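Local coordinates for uncharacterized protein (Parabacteroides merdae, PDB 4R7F) that is of unknown function, but has three immunoglobulin-like beta-sandwich domains, begins with a region related to type 9 secretion system plug proteins, and binds magnesium, at residues Q187-L198 against N213-Y224. Sequence-based numbering, arbitrary orientation.
Sequences QDNRRDNAVTDL and NRNLIFPAGNEY. With MG (magnesium ion), chain G.
Q187 reaches across to F218 and P219 with its chain nearly straight, CG lying anti to the backbone N (chi1 -176°). Its CB rests 4.0 Å from F218 CD2, and CD keeps the same distance from that ring carbon. At the tip the amide divides its work: NE2 donates to P219 O at 2.9 Å, almost straight at 166°, and OE1 accepts from N193 ND2. A glutamine suits this place because its CB and amide carbon lie against the phenyl ring while one amide both gives and takes hydrogen bonds; an alanine here would probably leave P219 O without this donor and the N193 amide free to turn.

The F218 ring, broad enough to serve two neighbours, also takes V195 CG2 at 3.6 Å from CZ, and the backbone O of N193 approaches CE2. V195 and L198 suit the middle because their branches reach several partners: V195 CG2 also rests on N215 O, while L198 sets CD1 4.0 Å from L216 CD2 and CD2 on the N213 amide. There N213 OD1 accepts from N215 N, an Asx turn, and from N215 ND2.

At the other end Y224 OH sits 3.3 Å from D188 CB, with the carboxylate at the ring's edge. D188 suits its place by using both oxygens: OD1 is held by the backbone N of E373, and OD2 meets a water that Y224 OH is long enough to reach. R190 gives NH1 to that water and grips D192 side-on through NE and NH2.

The contact thus ties the end of strand 181-187 and the loop after it to strand 207-219 and the loop that follows, where E223 binds magnesium with D269, D271 and Q371. It is apolar in the middle and polar at both ends; the R190-D192 salt bridge and the shared water probably help to offset charge near Y224.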
ATOM      1  N   GLN A 187     -14.904   3.632   6.246  1.00 27.17           N
ATOM      2  CA  GLN A 187     -13.600   3.647   6.882  1.00 24.86           C
ATOM      3  C   GLN A 187     -13.358   2.292   7.503  1.00 28.51           C
ATOM      4  O   GLN A 187     -14.231   1.775   8.215  1.00 27.32           O
ATOM      5  CB  GLN A 187     -13.560   4.702   7.981  1.00 25.97           C
ATOM      6  CG  GLN A 187     -12.229   4.904   8.668  1.00 22.37           C
ATOM      7  CD  GLN A 187     -12.325   5.867   9.856  1.00 25.13           C
ATOM      8  OE1 GLN A 187     -13.279   5.837  10.595  1.00 28.93           O
ATOM      9  NE2 GLN A 187     -11.317   6.721  10.036  1.00 29.05           N
ATOM     10  N   ASP A 188     -12.184   1.714   7.228  1.00 26.48           N
ATOM     11  CA  ASP A 188     -11.769   0.423   7.808  1.00 25.29           C
ATOM     12  C   ASP A 188     -12.910  -0.614   7.820  1.00 28.30           C
ATOM     13  O   ASP A 188     -13.132  -1.308   8.813  1.00 28.72           O
ATOM     14  CB  ASP A 188     -11.150   0.603   9.211  1.00 21.18           C
ATOM     15  CG  ASP A 188      -9.958   1.563   9.211  1.00 26.40           C
ATOM     16  OD1 ASP A 188      -9.256   1.615   8.193  1.00 25.71           O
ATOM     17  OD2 ASP A 188      -9.737   2.293  10.206  1.00 29.16           O
ATOM     18  N   ASN A 189     -13.635  -0.691   6.703  1.00 25.31           N
ATOM     19  CA  ASN A 189     -14.714  -1.654   6.537  1.00 30.67           C
ATOM     20  C   ASN A 189     -15.825  -1.616   7.602  1.00 30.72           C
ATOM     21  O   ASN A 189     -16.438  -2.640   7.896  1.00 33.40           O
ATOM     22  CB  ASN A 189     -14.092  -3.054   6.375  1.00 30.31           C
ATOM     23  CG  ASN A 189     -13.569  -3.265   4.951  1.00 34.06           C
ATOM     24  OD1 ASN A 189     -14.342  -3.342   4.000  1.00 35.99           O
ATOM     25  ND2 ASN A 189     -12.266  -3.296   4.804  1.00 41.85           N
ATOM     26  N   ARG A 190     -16.057  -0.429   8.165  1.00 26.51           N
ATOM     27  CA  ARG A 190     -17.040  -0.232   9.228  1.00 26.38           C
ATOM     28  C   ARG A 190     -18.261   0.384   8.597  1.00 25.59           C
ATOM     29  O   ARG A 190     -18.159   1.380   7.849  1.00 25.33           O
ATOM     30  CB  ARG A 190     -16.523   0.725  10.288  1.00 20.29           C
ATOM     31  CG  ARG A 190     -15.503   0.107  11.228  1.00 26.06           C
ATOM     32  CD  ARG A 190     -14.777   1.151  12.085  1.00 22.32           C
ATOM     33  NE  ARG A 190     -15.726   2.000  12.799  1.00 23.72           N
ATOM     34  CZ  ARG A 190     -15.385   3.108  13.441  1.00 25.31           C
ATOM     35  NH1 ARG A 190     -14.132   3.525  13.443  1.00 26.93           N
ATOM     36  NH2 ARG A 190     -16.303   3.805  14.084  1.00 27.16           N
ATOM     37  N   ARG A 191     -19.416  -0.182   8.908  1.00 24.14           N
ATOM     38  CA  ARG A 191     -20.673   0.429   8.512  1.00 24.13           C
ATOM     39  C   ARG A 191     -21.159   1.443   9.477  1.00 24.47           C
ATOM     40  O   ARG A 191     -21.884   2.324   9.100  1.00 26.85           O
ATOM     41  CB  ARG A 191     -21.749  -0.612   8.329  1.00 27.85           C
ATOM     42  CG  ARG A 191     -21.464  -1.487   7.116  1.00 31.23           C
ATOM     43  CD  ARG A 191     -22.765  -2.022   6.568  1.00 34.28           C
ATOM     44  NE  ARG A 191     -22.562  -3.052   5.564  1.00 38.95           N
ATOM     45  CZ  ARG A 191     -23.559  -3.724   4.985  1.00 39.25           C
ATOM     46  NH1 ARG A 191     -24.827  -3.493   5.342  1.00 35.55           N
ATOM     47  NH2 ARG A 191     -23.286  -4.645   4.064  1.00 40.79           N
ATOM     48  N   ASP A 192     -20.770   1.335  10.737  1.00 23.90           N
ATOM     49  CA  ASP A 192     -21.354   2.193  11.763  1.00 25.26           C
ATOM     50  C   ASP A 192     -21.119   3.684  11.534  1.00 29.72           C
ATOM     51  O   ASP A 192     -21.988   4.499  11.863  1.00 35.67           O
ATOM     52  CB  ASP A 192     -20.849   1.772  13.138  1.00 28.98           C
ATOM     53  CG  ASP A 192     -19.358   2.046  13.326  1.00 31.52           C
ATOM     54  OD1 ASP A 192     -18.542   1.269  12.808  1.00 27.29           O
ATOM     55  OD2 ASP A 192     -19.007   3.024  14.020  1.00 28.49           O
ATOM     56  N   ASN A 193     -19.949   4.062  11.009  1.00 26.72           N
ATOM     57  CA  ASN A 193     -19.669   5.486  10.749  1.00 25.52           C
ATOM     58  C   ASN A 193     -19.476   5.793   9.258  1.00 27.57           C
ATOM     59  O   ASN A 193     -18.745   6.727   8.887  1.00 30.17           O
ATOM     60  CB  ASN A 193     -18.475   5.957  11.555  1.00 24.15           C
ATOM     61  CG  ASN A 193     -17.167   5.366  11.055  1.00 23.18           C
ATOM     62  OD1 ASN A 193     -17.158   4.334  10.400  1.00 28.64           O
ATOM     63  ND2 ASN A 193     -16.058   6.039  11.343  1.00 25.36           N
ATOM     64  N   ALA A 194     -20.154   5.015   8.414  1.00 28.66           N
ATOM     65  CA  ALA A 194     -20.076   5.183   6.968  1.00 29.30           C
ATOM     66  C   ALA A 194     -20.799   6.451   6.530  1.00 24.41           C
ATOM     67  O   ALA A 194     -21.636   6.970   7.237  1.00 29.09           O
ATOM     68  CB  ALA A 194     -20.652   3.980   6.261  1.00 35.40           C
ATOM     69  N   VAL A 195     -20.464   6.947   5.346  1.00 27.56           N
ATOM     70  CA  VAL A 195     -20.995   8.192   4.852  1.00 27.65           C
ATOM     71  C   VAL A 195     -21.674   7.960   3.499  1.00 29.11           C
ATOM     72  O   VAL A 195     -21.192   7.166   2.670  1.00 29.14           O
ATOM     73  CB  VAL A 195     -19.844   9.218   4.673  1.00 33.52           C
ATOM     74  CG1 VAL A 195     -20.352  10.503   4.059  1.00 35.13           C
ATOM     75  CG2 VAL A 195     -19.185   9.516   5.998  1.00 35.00           C
ATOM     76  N   THR A 196     -22.751   8.702   3.277  1.00 24.39           N
ATOM     77  CA  THR A 196     -23.494   8.707   2.021  1.00 30.41           C
ATOM     78  C   THR A 196     -24.285  10.015   1.911  1.00 32.33           C
ATOM     79  O   THR A 196     -24.022  10.961   2.661  1.00 32.20           O
ATOM     80  CB  THR A 196     -24.395   7.481   1.887  1.00 31.75           C
ATOM     81  OG1 THR A 196     -24.969   7.466   0.581  1.00 30.30           O
ATOM     82  CG2 THR A 196     -25.517   7.509   2.909  1.00 38.59           C
ATOM     83  N   ASP A 197     -25.231  10.104   0.982  1.00 33.77           N
ATOM     84  CA  ASP A 197     -25.906  11.410   0.683  1.00 34.61           C
ATOM     85  C   ASP A 197     -24.878  12.513   0.371  1.00 36.65           C
ATOM     86  O   ASP A 197     -24.848  13.578   0.998  1.00 30.43           O
ATOM     87  CB  ASP A 197     -26.871  11.853   1.810  1.00 41.90           C
ATOM     88  CG  ASP A 197     -27.927  10.784   2.127  1.00 67.60           C
ATOM     89  OD1 ASP A 197     -28.475  10.184   1.173  1.00 71.69           O
ATOM     90  OD2 ASP A 197     -28.195  10.517   3.325  1.00 77.03           O
ATOM     91  N   LEU A 198     -24.010  12.236  -0.593  1.00 39.18           N
ATOM     92  CA  LEU A 198     -22.977  13.180  -0.967  1.00 36.85           C
ATOM     93  C   LEU A 198     -23.479  13.979  -2.174  1.00 39.13           C
ATOM     94  O   LEU A 198     -24.149  13.455  -3.051  1.00 41.89           O
ATOM     95  CB  LEU A 198     -21.685  12.425  -1.301  1.00 36.01           C
ATOM     96  CG  LEU A 198     -21.060  11.595  -0.181  1.00 33.64           C
ATOM     97  CD1 LEU A 198     -19.811  10.906  -0.665  1.00 55.24           C
ATOM     98  CD2 LEU A 198     -20.706  12.495   0.985  1.00 38.00           C
ATOM     99  N   ASN A 213     -15.879  18.146   0.793  1.00 34.78           N
ATOM    100  CA  ASN A 213     -17.169  17.802   1.343  1.00 34.64           C
ATOM    101  C   ASN A 213     -17.033  17.571   2.832  1.00 28.14           C
ATOM    102  O   ASN A 213     -16.251  16.739   3.270  1.00 29.72           O
ATOM    103  CB  ASN A 213     -17.677  16.543   0.655  1.00 32.48           C
ATOM    104  CG  ASN A 213     -19.122  16.293   0.908  1.00 41.45           C
ATOM    105  OD1 ASN A 213     -19.560  16.216   2.075  1.00 50.95           O
ATOM    106  ND2 ASN A 213     -19.896  16.165  -0.175  1.00 38.70           N
ATOM    107  N   ARG A 214     -17.799  18.319   3.613  1.00 30.79           N
ATOM    108  CA  ARG A 214     -17.657  18.287   5.045  1.00 29.17           C
ATOM    109  C   ARG A 214     -17.932  16.882   5.600  1.00 33.94           C
ATOM    110  O   ARG A 214     -17.299  16.457   6.560  1.00 34.65           O
ATOM    111  CB  ARG A 214     -18.561  19.329   5.674  1.00 30.81           C
ATOM    112  CG  ARG A 214     -18.606  19.337   7.181  1.00 38.19           C
ATOM    113  CD  ARG A 214     -17.362  19.950   7.802  1.00 38.47           C
ATOM    114  NE  ARG A 214     -17.456  19.850   9.262  1.00 41.31           N
ATOM    115  CZ  ARG A 214     -17.291  18.717   9.949  1.00 39.13           C
ATOM    116  NH1 ARG A 214     -17.024  17.580   9.346  1.00 38.08           N
ATOM    117  NH2 ARG A 214     -17.377  18.717  11.257  1.00 45.45           N
ATOM    118  N   ASN A 215     -18.840  16.144   4.978  1.00 27.90           N
ATOM    119  CA  ASN A 215     -19.201  14.808   5.469  1.00 29.38           C
ATOM    120  C   ASN A 215     -18.090  13.804   5.242  1.00 30.12           C
ATOM    121  O   ASN A 215     -18.176  12.710   5.750  1.00 31.53           O
ATOM    122  CB  ASN A 215     -20.450  14.289   4.746  1.00 32.50           C
ATOM    123  CG  ASN A 215     -21.556  15.317   4.726  1.00 38.09           C
ATOM    124  OD1 ASN A 215     -22.170  15.528   5.732  1.00 35.33           O
ATOM    125  ND2 ASN A 215     -21.755  16.017   3.588  1.00 43.50           N
ATOM    126  N   LEU A 216     -17.095  14.145   4.417  1.00 29.10           N
ATOM    127  CA  LEU A 216     -16.042  13.215   4.091  1.00 29.35           C
ATOM    128  C   LEU A 216     -14.848  13.360   5.009  1.00 27.34           C
ATOM    129  O   LEU A 216     -13.773  12.828   4.722  1.00 31.49           O
ATOM    130  CB  LEU A 216     -15.644  13.322   2.627  1.00 31.46           C
ATOM    131  CG  LEU A 216     -16.631  12.656   1.688  1.00 34.50           C
ATOM    132  CD1 LEU A 216     -16.221  12.891   0.259  1.00 35.31           C
ATOM    133  CD2 LEU A 216     -16.756  11.173   1.967  1.00 42.22           C
ATOM    134  N   ILE A 217     -15.066  14.027   6.139  1.00 28.29           N
ATOM    135  CA  ILE A 217     -14.066  14.169   7.167  1.00 28.40           C
ATOM    136  C   ILE A 217     -14.379  13.187   8.292  1.00 27.41           C
ATOM    137  O   ILE A 217     -15.429  13.233   8.908  1.00 29.05           O
ATOM    138  CB  ILE A 217     -14.017  15.597   7.724  1.00 30.34           C
ATOM    139  CG1 ILE A 217     -13.684  16.578   6.604  1.00 30.03           C
ATOM    140  CG2 ILE A 217     -12.940  15.686   8.789  1.00 34.60           C
ATOM    141  CD1 ILE A 217     -13.586  18.025   7.052  1.00 32.61           C
ATOM    142  N   PHE A 218     -13.445  12.292   8.545  1.00 25.28           N
ATOM    143  CA  PHE A 218     -13.619  11.201   9.485  1.00 25.65           C
ATOM    144  C   PHE A 218     -12.700  11.428  10.644  1.00 29.34           C
ATOM    145  O   PHE A 218     -11.622  11.984  10.453  1.00 25.05           O
ATOM    146  CB  PHE A 218     -13.157   9.925   8.837  1.00 23.54           C
ATOM    147  CG  PHE A 218     -14.096   9.390   7.833  1.00 21.17           C
ATOM    148  CD1 PHE A 218     -14.033   9.812   6.517  1.00 23.08           C
ATOM    149  CD2 PHE A 218     -14.990   8.405   8.179  1.00 27.17           C
ATOM    150  CE1 PHE A 218     -14.889   9.294   5.557  1.00 27.70           C
ATOM    151  CE2 PHE A 218     -15.876   7.894   7.240  1.00 29.86           C
ATOM    152  CZ  PHE A 218     -15.822   8.346   5.921  1.00 29.81           C
ATOM    153  N   PRO A 219     -13.069  10.950  11.835  1.00 33.23           N
ATOM    154  CA  PRO A 219     -12.008  10.966  12.874  1.00 34.11           C
ATOM    155  C   PRO A 219     -10.907   9.972  12.527  1.00 32.61           C
ATOM    156  O   PRO A 219     -11.181   8.904  11.961  1.00 25.72           O
ATOM    157  CB  PRO A 219     -12.745  10.554  14.144  1.00 34.56           C
ATOM    158  CG  PRO A 219     -13.988   9.874  13.650  1.00 37.65           C
ATOM    159  CD  PRO A 219     -14.369  10.545  12.374  1.00 29.14           C
ATOM    160  N   ALA A 220      -9.668  10.333  12.841  1.00 30.18           N
ATOM    161  CA  ALA A 220      -8.526   9.601  12.333  1.00 25.76           C
ATOM    162  C   ALA A 220      -8.270   8.299  13.048  1.00 27.11           C
ATOM    163  O   ALA A 220      -7.657   7.373  12.481  1.00 24.69           O
ATOM    164  CB  ALA A 220      -7.283  10.471  12.335  1.00 29.45           C
ATOM    165  N   GLY A 221      -8.707   8.201  14.299  1.00 26.99           N
ATOM    166  CA  GLY A 221      -8.464   6.978  15.078  1.00 24.67           C
ATOM    167  C   GLY A 221      -6.992   6.712  15.283  1.00 28.96           C
ATOM    168  O   GLY A 221      -6.160   7.650  15.289  1.00 32.04           O
ATOM    169  N   ASN A 222      -6.684   5.431  15.434  1.00 26.58           N
ATOM    170  CA  ASN A 222      -5.388   4.957  15.864  1.00 24.82           C
ATOM    171  C   ASN A 222      -5.157   3.615  15.186  1.00 33.33           C
ATOM    172  O   ASN A 222      -6.101   3.013  14.631  1.00 28.09           O
ATOM    173  CB  ASN A 222      -5.351   4.773  17.385  1.00 25.42           C
ATOM    174  CG  ASN A 222      -3.931   4.817  17.966  1.00 26.92           C
ATOM    175  OD1 ASN A 222      -2.958   4.673  17.252  1.00 32.58           O
ATOM    176  ND2 ASN A 222      -3.826   5.012  19.261  1.00 28.03           N
ATOM    177  N   GLU A 223      -3.908   3.151  15.199  1.00 33.52           N
ATOM    178  CA  GLU A 223      -3.620   1.796  14.721  1.00 34.71           C
ATOM    179  C   GLU A 223      -4.281   0.851  15.689  1.00 32.91           C
ATOM    180  O   GLU A 223      -4.338   1.104  16.903  1.00 31.53           O
ATOM    181  CB  GLU A 223      -2.115   1.490  14.591  1.00 31.72           C
ATOM    182  CG  GLU A 223      -1.295   2.535  13.792  1.00 35.58           C
ATOM    183  CD  GLU A 223      -1.748   2.773  12.342  1.00 34.86           C
ATOM    184  OE1 GLU A 223      -2.587   2.022  11.774  1.00 30.05           O
ATOM    185  OE2 GLU A 223      -1.250   3.765  11.767  1.00 32.92           O
ATOM    186  N   TYR A 224      -4.819  -0.215  15.129  1.00 30.18           N
ATOM    187  CA  TYR A 224      -5.546  -1.180  15.905  1.00 29.57           C
ATOM    188  C   TYR A 224      -4.544  -1.856  16.816  1.00 30.98           C
ATOM    189  O   TYR A 224      -3.321  -1.946  16.528  1.00 32.00           O
ATOM    190  CB  TYR A 224      -6.246  -2.226  15.012  1.00 27.10           C
ATOM    191  CG  TYR A 224      -7.486  -1.738  14.301  1.00 25.25           C
ATOM    192  CD1 TYR A 224      -7.417  -0.792  13.326  1.00 30.76           C
ATOM    193  CD2 TYR A 224      -8.751  -2.256  14.612  1.00 26.23           C
ATOM    194  CE1 TYR A 224      -8.561  -0.334  12.677  1.00 27.81           C
ATOM    195  CE2 TYR A 224      -9.889  -1.808  13.990  1.00 26.21           C
ATOM    196  CZ  TYR A 224      -9.795  -0.850  12.999  1.00 33.46           C
ATOM    197  OH  TYR A 224     -10.920  -0.380  12.350  1.00 24.22           O
TER
HETATM  198 MG    MG G 506      -4.385   1.143  10.521  1.00 21.09          MG
HETATM  199  O   HOH W   1     -12.481   6.196  13.285  1.00 31.84           O
HETATM  200  O   HOH W   2     -11.579   2.285  12.808  1.00 21.16           O
HETATM  201  O   HOH W   3     -23.053  16.201   0.465  1.00 36.44           O
HETATM  202  O   HOH W   4      -6.032   2.203  11.887  1.00 27.20           O